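Local structure of putative cell adhesion protein (Parabacteroides distasonis, 3LIU) at residues 178-183 against 360-365; 339-344 against 387-392; 44-49 against 62-67. The protein probably serves as a fimbrillin-type subunit of bacterial pili, and so probably takes part in cell adhesion. All blocks are in the same frame, centred on the assembly; numbering follows the deposited sequence. Where two conformers were deposited one is given.

Interaction 1 of 3, residues 178-183 against 360-365; sequences IALAGA and YEISLT
A parallel strand pair with a beta bulge joins 178-183 to 360-365. Ala179 is gripped through both backbone groups. Its N donates to Tyr360 O at 2.9 Å, and its O accepts from Ile362 N at 2.9 Å. Both bonds lie nearly along the C=O axes. Ile362 O then serves two donors. Ala181 N reaches it at 2.7 Å from above the carbonyl plane, while Gly182 N adds a weak bond at 3.3 Å. This double use marks the bulge, where the register slips by one residue. Pairing resumes with Leu364 N bonded almost straight to Gly182 O (2.8 Å, 174°). Each strand has a further neighbour: 172-185 also pairs with 282-284, and 358-366 with 383-391. One face is apolar. There Ile178 and Ile362 lie side by side and point the same way, with Ile178 CG2 4.0 Å from Ile362 CD1. Leu180 has CG anti to the backbone N (chi1 -179°), and it crosses Leu364 at about a right angle, with Leu180 CD1 3.7 Å from Leu364 CG. Leu309 and Val311 of strand 308-319 pack against this face. On the other face, Glu361 bends at chi2, and its OE1 sits 3.8 Å from Ala181 CB.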
ATOM      1  N   ILE A 178       4.828   3.500  -4.450  1.00 11.09           N
ATOM      2  CA  ILE A 178       4.841   3.863  -5.856  1.00  9.30           C
ATOM      3  C   ILE A 178       5.789   5.035  -6.045  1.00 11.27           C
ATOM      4  O   ILE A 178       5.710   6.053  -5.322  1.00 10.95           O
ATOM      5  CB  ILE A 178       3.417   4.225  -6.412  1.00 11.75           C
ATOM      6  CG1 ILE A 178       2.467   3.045  -6.277  1.00 11.36           C
ATOM      7  CG2 ILE A 178       3.484   4.649  -7.882  1.00 13.33           C
ATOM      8  CD1 ILE A 178       0.965   3.347  -6.665  1.00  7.13           C
ATOM      9  N   ALA A 179       6.686   4.908  -7.007  1.00 10.08           N
ATOM     10  CA  ALA A 179       7.653   5.981  -7.305  1.00 11.63           C
ATOM     11  C   ALA A 179       7.934   6.085  -8.789  1.00 13.59           C
ATOM     12  O   ALA A 179       7.872   5.086  -9.514  1.00 12.65           O
ATOM     13  CB  ALA A 179       8.941   5.762  -6.554  1.00 12.08           C
ATOM     14  N   LEU A 180       8.210   7.318  -9.225  1.00 12.20           N
ATOM     15  CA  LEU A 180       8.691   7.622 -10.542  1.00 12.30           C
ATOM     16  C   LEU A 180      10.216   7.518 -10.516  1.00 15.18           C
ATOM     17  O   LEU A 180      10.902   8.326  -9.860  1.00 15.29           O
ATOM     18  CB  LEU A 180       8.277   9.050 -10.976  1.00 11.75           C
ATOM     19  CG  LEU A 180       8.721   9.485 -12.380  1.00 13.16           C
ATOM     20  CD1 LEU A 180       7.901   8.805 -13.475  1.00  7.72           C
ATOM     21  CD2 LEU A 180       8.712  11.019 -12.546  1.00 11.79           C
ATOM     22  N   ALA A 181      10.723   6.522 -11.232  1.00 17.32           N
ATOM     23  CA  ALA A 181      12.129   6.205 -11.307  1.00 19.38           C
ATOM     24  C   ALA A 181      12.788   7.057 -12.380  1.00 20.29           C
ATOM     25  O   ALA A 181      13.934   7.408 -12.258  1.00 19.13           O
ATOM     26  CB  ALA A 181      12.300   4.729 -11.626  1.00 20.38           C
ATOM     27  N   GLY A 182      12.078   7.401 -13.430  1.00 21.45           N
ATOM     28  CA  GLY A 182      12.655   8.349 -14.407  1.00 22.04           C
ATOM     29  C   GLY A 182      11.633   8.826 -15.416  1.00 20.91           C
ATOM     30  O   GLY A 182      10.594   8.210 -15.588  1.00 19.73           O
ATOM     31  N   ALA A 183      11.920   9.956 -16.059  1.00 24.05           N
ATOM     32  CA  ALA A 183      11.019  10.513 -17.067  1.00 23.93           C
ATOM     33  C   ALA A 183      11.806  11.241 -18.121  1.00 25.61           C
ATOM     34  O   ALA A 183      12.099  12.413 -17.954  1.00 29.00           O
ATOM     35  CB  ALA A 183      10.033  11.452 -16.431  1.00 23.27           C
ATOM     36  N   TYR A 360       6.797  -0.254  -6.650  1.00 12.45           N
ATOM     37  CA  TYR A 360       6.550   0.002  -8.051  1.00 12.33           C
ATOM     38  C   TYR A 360       7.496   1.117  -8.492  1.00 14.64           C
ATOM     39  O   TYR A 360       7.506   2.222  -7.895  1.00 16.70           O
ATOM     40  CB  TYR A 360       5.095   0.421  -8.250  1.00 15.83           C
ATOM     41  CG  TYR A 360       4.134  -0.680  -8.027  1.00  9.39           C
ATOM     42  CD1 TYR A 360       3.785  -1.070  -6.740  1.00 12.73           C
ATOM     43  CD2 TYR A 360       3.541  -1.346  -9.092  1.00 13.77           C
ATOM     44  CE1 TYR A 360       2.878  -2.105  -6.528  1.00  9.53           C
ATOM     45  CE2 TYR A 360       2.643  -2.375  -8.885  1.00 13.27           C
ATOM     46  CZ  TYR A 360       2.333  -2.774  -7.619  1.00 12.03           C
ATOM     47  OH  TYR A 360       1.443  -3.815  -7.435  1.00 12.67           O
ATOM     48  N   GLU A 361       8.342   0.806  -9.470  1.00 13.96           N
ATOM     49  CA  GLU A 361       9.302   1.762 -10.023  0.50 14.86           C
ATOM     50  C   GLU A 361       8.910   2.026 -11.456  1.00 16.95           C
ATOM     51  O   GLU A 361       8.991   1.124 -12.306  1.00 15.65           O
ATOM     52  CB  GLU A 361      10.718   1.199  -9.966  0.50 17.21           C
ATOM     53  CG  GLU A 361      11.187   0.852  -8.577  0.50 19.40           C
ATOM     54  CD  GLU A 361      11.431   2.073  -7.713  0.50 25.91           C
ATOM     55  OE1 GLU A 361      11.561   3.188  -8.270  0.50 24.90           O
ATOM     56  OE2 GLU A 361      11.493   1.912  -6.478  0.50 28.69           O
ATOM     57  N   ILE A 362       8.421   3.253 -11.717  1.00 17.08           N
ATOM     58  CA  ILE A 362       7.849   3.651 -13.022  1.00 16.47           C
ATOM     59  C   ILE A 362       8.850   4.532 -13.793  1.00 16.86           C
ATOM     60  O   ILE A 362       9.340   5.530 -13.269  1.00 14.47           O
ATOM     61  CB  ILE A 362       6.499   4.401 -12.814  1.00 16.52           C
ATOM     62  CG1 ILE A 362       5.524   3.477 -12.049  1.00 20.22           C
ATOM     63  CG2 ILE A 362       5.926   4.895 -14.155  1.00 19.30           C
ATOM     64  CD1 ILE A 362       4.217   4.050 -11.720  1.00 19.01           C
ATOM     65  N   SER A 363       9.189   4.122 -15.006  1.00 16.04           N
ATOM     66  CA  SER A 363      10.043   4.900 -15.889  1.00 19.72           C
ATOM     67  C   SER A 363       9.241   5.303 -17.106  1.00 19.64           C
ATOM     68  O   SER A 363       8.715   4.443 -17.826  1.00 17.90           O
ATOM     69  CB  SER A 363      11.255   4.068 -16.332  1.00 18.73           C
ATOM     70  OG  SER A 363      11.987   3.674 -15.192  1.00 19.11           O
ATOM     71  N   LEU A 364       9.158   6.607 -17.336  1.00 18.50           N
ATOM     72  CA  LEU A 364       8.385   7.145 -18.440  1.00 15.90           C
ATOM     73  C   LEU A 364       9.240   7.566 -19.620  1.00 15.16           C
ATOM     74  O   LEU A 364      10.330   8.116 -19.443  1.00 14.25           O
ATOM     75  CB  LEU A 364       7.571   8.339 -17.944  1.00 16.52           C
ATOM     76  CG  LEU A 364       6.568   8.019 -16.851  1.00 20.23           C
ATOM     77  CD1 LEU A 364       5.693   9.293 -16.558  1.00 15.26           C
ATOM     78  CD2 LEU A 364       5.735   6.810 -17.246  1.00 12.57           C
ATOM     79  N   THR A 365       8.758   7.283 -20.827  1.00 15.45           N
ATOM     80  CA  THR A 365       9.385   7.799 -22.040  1.00 16.70           C
ATOM     81  C   THR A 365       8.345   8.724 -22.652  1.00 16.95           C
ATOM     82  O   THR A 365       7.288   8.266 -23.095  1.00 17.55           O
ATOM     83  CB  THR A 365       9.758   6.700 -23.051  1.00 18.31           C
ATOM     84  OG1 THR A 365      10.717   5.817 -22.460  1.00 21.62           O
ATOM     85  CG2 THR A 365      10.365   7.301 -24.357  1.00 14.48           C
TER

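Interaction 2 of 3, residues 339-344 against 387-392; sequences EEVTID and VKVEPW
Thr342 O is the best-held polar atom, gripped twice. Val389 N donates a nearly straight hydrogen bond to it at 2.9 Å (175°), close to the C=O axis. Lys388 CA adds a CA-H...O contact. Val387 O is held in the same way, by Thr342 N at 2.9 Å and by a CA-H...O contact from Val341. These two hydrogen bonds flank Lys388 and make the one direct bridge, Thr342 with Lys388. The strand segments run in broadly the same direction but cross at 48°, and water takes over at both ends. One water donates to Glu340 O and accepts from Val387 N at 3.1 Å. A second accepts from Asp344 N and donates to Val389 O at 2.7 Å. The pairing is thus prolonged by one water at each end.

Valines and an isoleucine fill the buried face. Val389 points toward the other segment and divides its two methyls. CG2, anti to its carbonyl carbon, meets Val341 CG1 at 3.7 Å, the two side chains crossing obliquely. CG1, anti to its backbone N, lies 3.9 Å from Ile343 CD1, with the side chains alongside each other. Val341 CG1 also reaches Val387 CG1 at 4.1 Å. The exposed Lys388 points away from 339-344. Thr342 OG1 is hydrogen-bonded to Lys348 NZ.

Phe352 packs on Val341 and Ile343, while Tyr358 and Tyr360 pack on Val389. Strand 340-343 pairs antiparallel with 347-350 along its other edge. Strand 383-391 pairs antiparallel with 358-366, so this contact joins the two-stranded 340-343/347-350 hairpin to strand 383-391.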
ATOM      1  N   GLU A 339      -0.908  -1.920 -14.899  1.00 15.01           N
ATOM      2  CA  GLU A 339      -1.611  -2.482 -16.039  1.00 17.71           C
ATOM      3  C   GLU A 339      -0.775  -3.567 -16.751  1.00 16.81           C
ATOM      4  O   GLU A 339      -1.283  -4.610 -17.193  1.00 13.28           O
ATOM      5  CB  GLU A 339      -1.937  -1.335 -16.977  1.00 15.71           C
ATOM      6  CG  GLU A 339      -2.497  -1.774 -18.327  1.00 34.38           C
ATOM      7  CD  GLU A 339      -2.888  -0.583 -19.192  1.00 41.20           C
ATOM      8  OE1 GLU A 339      -2.076   0.361 -19.339  1.00 49.81           O
ATOM      9  OE2 GLU A 339      -4.016  -0.589 -19.697  1.00 46.50           O
ATOM     10  N   GLU A 340       0.515  -3.285 -16.860  1.00 16.91           N
ATOM     11  CA  GLU A 340       1.546  -4.231 -17.283  1.00 19.13           C
ATOM     12  C   GLU A 340       2.794  -3.960 -16.406  1.00 17.57           C
ATOM     13  O   GLU A 340       3.231  -2.788 -16.244  1.00 19.64           O
ATOM     14  CB  GLU A 340       1.849  -4.046 -18.782  1.00 21.10           C
ATOM     15  CG  GLU A 340       2.890  -5.026 -19.371  1.00 28.01           C
ATOM     16  CD  GLU A 340       2.354  -6.451 -19.534  1.00 32.87           C
ATOM     17  OE1 GLU A 340       1.133  -6.617 -19.552  1.00 25.03           O
ATOM     18  OE2 GLU A 340       3.153  -7.399 -19.665  1.00 30.64           O
ATOM     19  N   VAL A 341       3.347  -5.021 -15.841  1.00  9.81           N
ATOM     20  CA  VAL A 341       4.537  -4.938 -15.008  1.00 12.58           C
ATOM     21  C   VAL A 341       5.605  -5.948 -15.464  1.00 13.53           C
ATOM     22  O   VAL A 341       5.300  -6.987 -16.078  1.00 14.80           O
ATOM     23  CB  VAL A 341       4.218  -5.140 -13.517  1.00 10.39           C
ATOM     24  CG1 VAL A 341       3.162  -4.106 -13.083  1.00 10.24           C
ATOM     25  CG2 VAL A 341       3.726  -6.606 -13.212  1.00 14.38           C
ATOM     26  N   THR A 342       6.850  -5.596 -15.177  1.00 13.01           N
ATOM     27  CA  THR A 342       7.995  -6.482 -15.194  1.00 14.60           C
ATOM     28  C   THR A 342       8.196  -6.889 -13.761  1.00 14.39           C
ATOM     29  O   THR A 342       8.225  -6.035 -12.867  1.00 15.33           O
ATOM     30  CB  THR A 342       9.229  -5.736 -15.796  1.00 15.91           C
ATOM     31  OG1 THR A 342       9.002  -5.587 -17.189  1.00 18.21           O
ATOM     32  CG2 THR A 342      10.571  -6.513 -15.631  1.00 17.80           C
ATOM     33  N   ILE A 343       8.249  -8.189 -13.529  1.00 15.92           N
ATOM     34  CA  ILE A 343       8.320  -8.757 -12.172  1.00 21.47           C
ATOM     35  C   ILE A 343       9.358  -9.885 -12.219  1.00 22.33           C
ATOM     36  O   ILE A 343       9.689 -10.354 -13.307  1.00 21.90           O
ATOM     37  CB  ILE A 343       6.884  -9.186 -11.661  1.00 20.53           C
ATOM     38  CG1 ILE A 343       6.875  -9.429 -10.152  1.00 27.08           C
ATOM     39  CG2 ILE A 343       6.349 -10.411 -12.408  1.00 23.98           C
ATOM     40  CD1 ILE A 343       5.472  -9.358  -9.507  1.00 22.42           C
ATOM     41  N   ASP A 344       9.913 -10.232 -11.057  1.00 29.12           N
ATOM     42  CA  ASP A 344      10.997 -11.221 -10.888  1.00 33.30           C
ATOM     43  C   ASP A 344      12.119 -11.018 -11.869  1.00 34.15           C
ATOM     44  O   ASP A 344      12.566 -11.966 -12.500  1.00 36.22           O
ATOM     45  CB  ASP A 344      10.488 -12.664 -11.024  1.00 36.58           C
ATOM     46  CG  ASP A 344       9.427 -13.008  -9.998  1.00 46.23           C
ATOM     47  OD1 ASP A 344       9.496 -12.498  -8.852  1.00 58.66           O
ATOM     48  OD2 ASP A 344       8.519 -13.802 -10.331  1.00 59.35           O
ATOM     49  N   VAL A 387       7.051  -0.332 -15.906  1.00 17.81           N
ATOM     50  CA  VAL A 387       6.829  -0.462 -14.476  1.00 16.22           C
ATOM     51  C   VAL A 387       7.507  -1.746 -13.976  1.00 17.09           C
ATOM     52  O   VAL A 387       7.128  -2.846 -14.369  1.00 14.54           O
ATOM     53  CB  VAL A 387       5.318  -0.434 -14.175  1.00 16.41           C
ATOM     54  CG1 VAL A 387       5.005  -0.450 -12.698  1.00 15.56           C
ATOM     55  CG2 VAL A 387       4.673   0.826 -14.839  1.00 22.03           C
ATOM     56  N   LYS A 388       8.523  -1.591 -13.122  1.00 16.07           N
ATOM     57  CA  LYS A 388       9.147  -2.710 -12.427  1.00 15.53           C
ATOM     58  C   LYS A 388       8.505  -2.855 -11.097  1.00 15.69           C
ATOM     59  O   LYS A 388       8.359  -1.868 -10.359  1.00 13.09           O
ATOM     60  CB  LYS A 388      10.612  -2.473 -12.146  1.00 18.55           C
ATOM     61  CG  LYS A 388      11.490  -2.432 -13.351  1.00 27.35           C
ATOM     62  CD  LYS A 388      12.934  -2.249 -12.897  1.00 32.11           C
ATOM     63  CE  LYS A 388      13.896  -2.039 -14.069  1.00 40.71           C
ATOM     64  NZ  LYS A 388      15.253  -1.714 -13.535  1.00 43.45           N
ATOM     65  N   VAL A 389       8.149  -4.087 -10.782  1.00 15.13           N
ATOM     66  CA  VAL A 389       7.674  -4.455  -9.481  1.00 17.78           C
ATOM     67  C   VAL A 389       8.712  -5.343  -8.791  1.00 18.99           C
ATOM     68  O   VAL A 389       9.169  -6.332  -9.363  1.00 17.44           O
ATOM     69  CB  VAL A 389       6.326  -5.208  -9.561  1.00 17.08           C
ATOM     70  CG1 VAL A 389       5.941  -5.722  -8.182  1.00 16.46           C
ATOM     71  CG2 VAL A 389       5.249  -4.281 -10.091  1.00 17.44           C
ATOM     72  N   GLU A 390       9.040  -4.956  -7.559  1.00 21.17           N
ATOM     73  CA  GLU A 390      10.008  -5.607  -6.686  1.00 24.04           C
ATOM     74  C   GLU A 390       9.320  -5.879  -5.359  1.00 24.33           C
ATOM     75  O   GLU A 390       8.644  -4.980  -4.842  1.00 18.83           O
ATOM     76  CB  GLU A 390      11.167  -4.642  -6.376  1.00 27.16           C
ATOM     77  CG  GLU A 390      11.651  -3.758  -7.533  1.00 35.18           C
ATOM     78  CD  GLU A 390      12.700  -4.419  -8.414  1.00 49.70           C
ATOM     79  OE1 GLU A 390      13.107  -5.576  -8.136  1.00 47.61           O
ATOM     80  OE2 GLU A 390      13.123  -3.763  -9.397  1.00 61.60           O
ATOM     81  N   PRO A 391       9.473  -7.100  -4.788  1.00 28.47           N
ATOM     82  CA  PRO A 391       9.034  -7.254  -3.393  1.00 27.67           C
ATOM     83  C   PRO A 391       9.790  -6.302  -2.477  1.00 26.91           C
ATOM     84  O   PRO A 391      10.926  -5.946  -2.744  1.00 23.09           O
ATOM     85  CB  PRO A 391       9.321  -8.741  -3.055  1.00 29.98           C
ATOM     86  CG  PRO A 391      10.138  -9.269  -4.152  1.00 32.04           C
ATOM     87  CD  PRO A 391       9.869  -8.395  -5.376  1.00 31.10           C
ATOM     88  N   TRP A 392       9.136  -5.882  -1.406  1.00 27.82           N
ATOM     89  CA  TRP A 392       9.572  -4.706  -0.670  1.00 27.83           C
ATOM     90  C   TRP A 392      10.485  -5.050   0.517  1.00 31.32           C
ATOM     91  O   TRP A 392       9.987  -5.413   1.600  1.00 31.74           O
ATOM     92  CB  TRP A 392       8.326  -3.959  -0.176  1.00 25.91           C
ATOM     93  CG  TRP A 392       8.572  -2.644   0.431  1.00 18.82           C
ATOM     94  CD1 TRP A 392       9.752  -2.155   0.922  1.00 18.67           C
ATOM     95  CD2 TRP A 392       7.588  -1.654   0.697  1.00 13.71           C
ATOM     96  NE1 TRP A 392       9.562  -0.905   1.435  1.00 21.31           N
ATOM     97  CE2 TRP A 392       8.234  -0.583   1.331  1.00 15.79           C
ATOM     98  CE3 TRP A 392       6.204  -1.582   0.484  1.00  9.45           C
ATOM     99  CZ2 TRP A 392       7.555   0.558   1.732  1.00 15.71           C
ATOM    100  CZ3 TRP A 392       5.534  -0.464   0.886  1.00 19.32           C
ATOM    101  CH2 TRP A 392       6.211   0.606   1.497  1.00 17.19           C
TER
HETATM  102  O   HOH W   1       5.653  -2.561 -17.621  1.00 27.12           O
HETATM  103  O   HOH W   2       9.823  -8.794  -8.457  1.00 24.71           O

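Interaction 3 of 3, residues 44-49 against 62-67; sequences NTLTVG and KDATPN
Leu46 and Lys62 form the tight part of this contact, a hydrogen-bonded antiparallel pair closed by two backbone bonds. Leu46 N donates a nearly straight bond (168°) to Lys62 O at 2.9 Å, close to the C=O axis. Lys62 N returns a bond to Leu46 O at 3.0 Å, in the carbonyl plane. Lys62 O also takes a CA-H...O contact from Thr45 CA at 3.4 Å. The buried side chain of Leu46 sends CG to 4.2 Å from Ala64 CB. Ala64 points toward 44-49, and its methyl lies 3.8 Å from Asn44 O. Val88 and Ala90 of strand 82-90, with Leu171, also touch Leu46.

The pairing loosens toward Asn44. Ala64 N still donates to Asn44 O at 3.0 Å, and the N-H is straight (175°). However, it comes from above the carbonyl plane, 42° out of it. At the Thr45-Asp63 pair the side chains diverge. Thr45 CG2, anti to its carbonyl carbon, meets Asp63 OD1 at 3.6 Å, a touch between a methyl and a carboxylate oxygen on the exposed side. The Lys62 chain is extended, on the same face as Leu46, and its NZ is hydrogen-bonded to Gln77 OE1. Asn44 ND2 is held by Lys123 O. Beyond Ala64 the chain leaves 44-49: Thr65 makes backbone bonds with Asp73 instead, and Pro66 lies exposed against Lys72.

Strand 45-52 continues the sheet through 82-90, and strand 57-66 through 71-80. The contact lies where the two arms of the beta hairpin 45-52/57-66 part, within the FimA family region, whose clan is that of transthyretin.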
ATOM      1  N   ASN A  44       6.716  -0.523  15.887  1.00 13.37           N
ATOM      2  CA  ASN A  44       6.651   0.229  17.154  1.00 15.08           C
ATOM      3  C   ASN A  44       5.689  -0.401  18.158  1.00 14.35           C
ATOM      4  O   ASN A  44       5.967  -0.513  19.339  1.00 13.19           O
ATOM      5  CB  ASN A  44       6.185   1.636  16.825  1.00 16.07           C
ATOM      6  CG  ASN A  44       7.113   2.328  15.898  1.00 16.27           C
ATOM      7  OD1 ASN A  44       8.319   2.266  16.083  1.00 19.82           O
ATOM      8  ND2 ASN A  44       6.569   3.013  14.899  1.00 16.15           N
ATOM      9  N   THR A  45       4.533  -0.825  17.666  1.00 14.95           N
ATOM     10  CA  THR A  45       3.527  -1.460  18.520  1.00 12.18           C
ATOM     11  C   THR A  45       3.116  -2.744  17.846  1.00 11.54           C
ATOM     12  O   THR A  45       3.164  -2.836  16.613  1.00 13.87           O
ATOM     13  CB  THR A  45       2.252  -0.586  18.737  1.00 11.59           C
ATOM     14  OG1 THR A  45       1.582  -0.387  17.485  1.00 10.48           O
ATOM     15  CG2 THR A  45       2.561   0.778  19.395  1.00 15.30           C
ATOM     16  N   LEU A  46       2.704  -3.710  18.660  1.00 10.50           N
ATOM     17  CA  LEU A  46       2.047  -4.928  18.184  1.00 13.16           C
ATOM     18  C   LEU A  46       0.689  -5.113  18.849  1.00 13.29           C
ATOM     19  O   LEU A  46       0.559  -5.053  20.093  1.00 12.29           O
ATOM     20  CB  LEU A  46       2.904  -6.161  18.449  1.00 11.72           C
ATOM     21  CG  LEU A  46       4.191  -6.152  17.623  1.00 12.58           C
ATOM     22  CD1 LEU A  46       5.076  -7.299  18.097  1.00 24.13           C
ATOM     23  CD2 LEU A  46       3.900  -6.304  16.151  1.00  7.34           C
ATOM     24  N   THR A  47      -0.321  -5.326  18.012  1.00 13.96           N
ATOM     25  CA  THR A  47      -1.650  -5.723  18.477  1.00 13.52           C
ATOM     26  C   THR A  47      -1.839  -7.170  18.129  1.00 12.21           C
ATOM     27  O   THR A  47      -1.690  -7.550  16.975  1.00 17.61           O
ATOM     28  CB  THR A  47      -2.760  -4.890  17.811  1.00 12.49           C
ATOM     29  OG1 THR A  47      -2.539  -3.507  18.093  1.00 11.56           O
ATOM     30  CG2 THR A  47      -4.132  -5.286  18.338  1.00 11.84           C
ATOM     31  N   VAL A  48      -2.164  -7.975  19.127  1.00 14.03           N
ATOM     32  CA  VAL A  48      -2.311  -9.420  18.991  1.00 15.12           C
ATOM     33  C   VAL A  48      -3.764  -9.791  19.302  1.00 10.54           C
ATOM     34  O   VAL A  48      -4.335  -9.388  20.331  1.00 10.24           O
ATOM     35  CB  VAL A  48      -1.352 -10.151  19.940  1.00 13.90           C
ATOM     36  CG1 VAL A  48      -1.506 -11.673  19.827  1.00 11.51           C
ATOM     37  CG2 VAL A  48       0.123  -9.711  19.684  1.00 13.50           C
ATOM     38  N   GLY A  49      -4.380 -10.515  18.388  1.00  9.69           N
ATOM     39  CA  GLY A  49      -5.728 -11.025  18.614  1.00 11.81           C
ATOM     40  C   GLY A  49      -5.630 -12.519  18.768  1.00 11.39           C
ATOM     41  O   GLY A  49      -5.108 -13.210  17.855  1.00 10.63           O
ATOM     42  N   LYS A  62       0.713  -3.784  22.826  1.00 12.53           N
ATOM     43  CA  LYS A  62       1.889  -3.453  23.611  1.00 13.55           C
ATOM     44  C   LYS A  62       2.952  -2.885  22.699  1.00 14.74           C
ATOM     45  O   LYS A  62       2.920  -3.038  21.464  1.00 13.67           O
ATOM     46  CB  LYS A  62       2.469  -4.686  24.325  1.00 14.20           C
ATOM     47  CG  LYS A  62       1.457  -5.340  25.293  1.00 20.92           C
ATOM     48  CD  LYS A  62       2.000  -6.492  26.096  1.00 29.76           C
ATOM     49  CE  LYS A  62       1.024  -6.818  27.258  1.00 25.44           C
ATOM     50  NZ  LYS A  62       1.162  -8.225  27.702  1.00 40.42           N
ATOM     51  N   ASP A  63       3.879  -2.178  23.312  1.00 16.23           N
ATOM     52  CA  ASP A  63       5.039  -1.677  22.581  1.00 18.56           C
ATOM     53  C   ASP A  63       5.899  -2.876  22.285  1.00 18.69           C
ATOM     54  O   ASP A  63       6.021  -3.813  23.132  1.00 16.35           O
ATOM     55  CB  ASP A  63       5.798  -0.615  23.405  1.00 18.26           C
ATOM     56  CG  ASP A  63       5.063   0.707  23.444  1.00 24.19           C
ATOM     57  OD1 ASP A  63       4.107   0.906  22.667  1.00 25.44           O
ATOM     58  OD2 ASP A  63       5.429   1.562  24.255  1.00 30.40           O
ATOM     59  N   ALA A  64       6.457  -2.881  21.078  1.00 18.72           N
ATOM     60  CA  ALA A  64       7.326  -3.968  20.642  1.00 18.86           C
ATOM     61  C   ALA A  64       8.679  -3.774  21.346  1.00 21.12           C
ATOM     62  O   ALA A  64       9.209  -2.677  21.342  1.00 22.64           O
ATOM     63  CB  ALA A  64       7.489  -3.954  19.122  1.00 20.79           C
ATOM     64  N   THR A  65       9.183  -4.823  21.995  1.00 23.05           N
ATOM     65  CA  THR A  65      10.477  -4.736  22.665  0.50 23.65           C
ATOM     66  C   THR A  65      11.582  -5.240  21.719  1.00 24.55           C
ATOM     67  O   THR A  65      11.463  -6.277  21.071  1.00 23.21           O
ATOM     68  CB  THR A  65      10.497  -5.484  24.013  0.50 24.93           C
ATOM     69  OG1 THR A  65      10.056  -6.826  23.824  0.50 28.01           O
ATOM     70  CG2 THR A  65       9.577  -4.793  25.044  0.50 22.56           C
ATOM     71  N   PRO A  66      12.678  -4.462  21.612  1.00 25.43           N
ATOM     72  CA  PRO A  66      13.738  -4.857  20.687  1.00 24.89           C
ATOM     73  C   PRO A  66      14.575  -5.999  21.209  1.00 24.12           C
ATOM     74  O   PRO A  66      14.756  -6.154  22.400  1.00 22.66           O
ATOM     75  CB  PRO A  66      14.591  -3.593  20.573  1.00 26.13           C
ATOM     76  CG  PRO A  66      14.410  -2.942  21.871  1.00 26.52           C
ATOM     77  CD  PRO A  66      12.971  -3.162  22.234  1.00 23.85           C
ATOM     78  N   ASN A  67      15.065  -6.811  20.301  1.00 26.46           N
ATOM     79  CA  ASN A  67      15.838  -7.968  20.679  1.00 30.65           C
ATOM     80  C   ASN A  67      17.149  -7.997  19.880  1.00 33.75           C
ATOM     81  O   ASN A  67      17.217  -7.500  18.745  1.00 35.21           O
ATOM     82  CB  ASN A  67      14.990  -9.222  20.465  1.00 30.71           C
ATOM     83  CG  ASN A  67      15.415 -10.345  21.334  1.00 31.07           C
ATOM     84  OD1 ASN A  67      16.563 -10.774  21.274  1.00 31.44           O
ATOM     85  ND2 ASN A  67      14.498 -10.839  22.164  1.00 32.17           N
TER

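In the fold
Interactions 1 and 2 are neighbours, with centres 11 Å apart, and strands 358-366 and 383-391 link them as an antiparallel pair. Glu361 N lies 2.8 Å from Lys388 O, a probable hydrogen bond. Tyr360 CE2 packs 3.4 Å from Val389 CG2, and Ile362 CG1 lies 3.9 Å from Val387 CG2, so their apolar faces merge. Their segments alternate along the chain. Interaction 3 closes earlier in the sequence and stands apart. Its centre is about 35 Å from that of interaction 1, on the opposite side of the chain's centre, and about 31 Å from that of interaction 2. It touches neither.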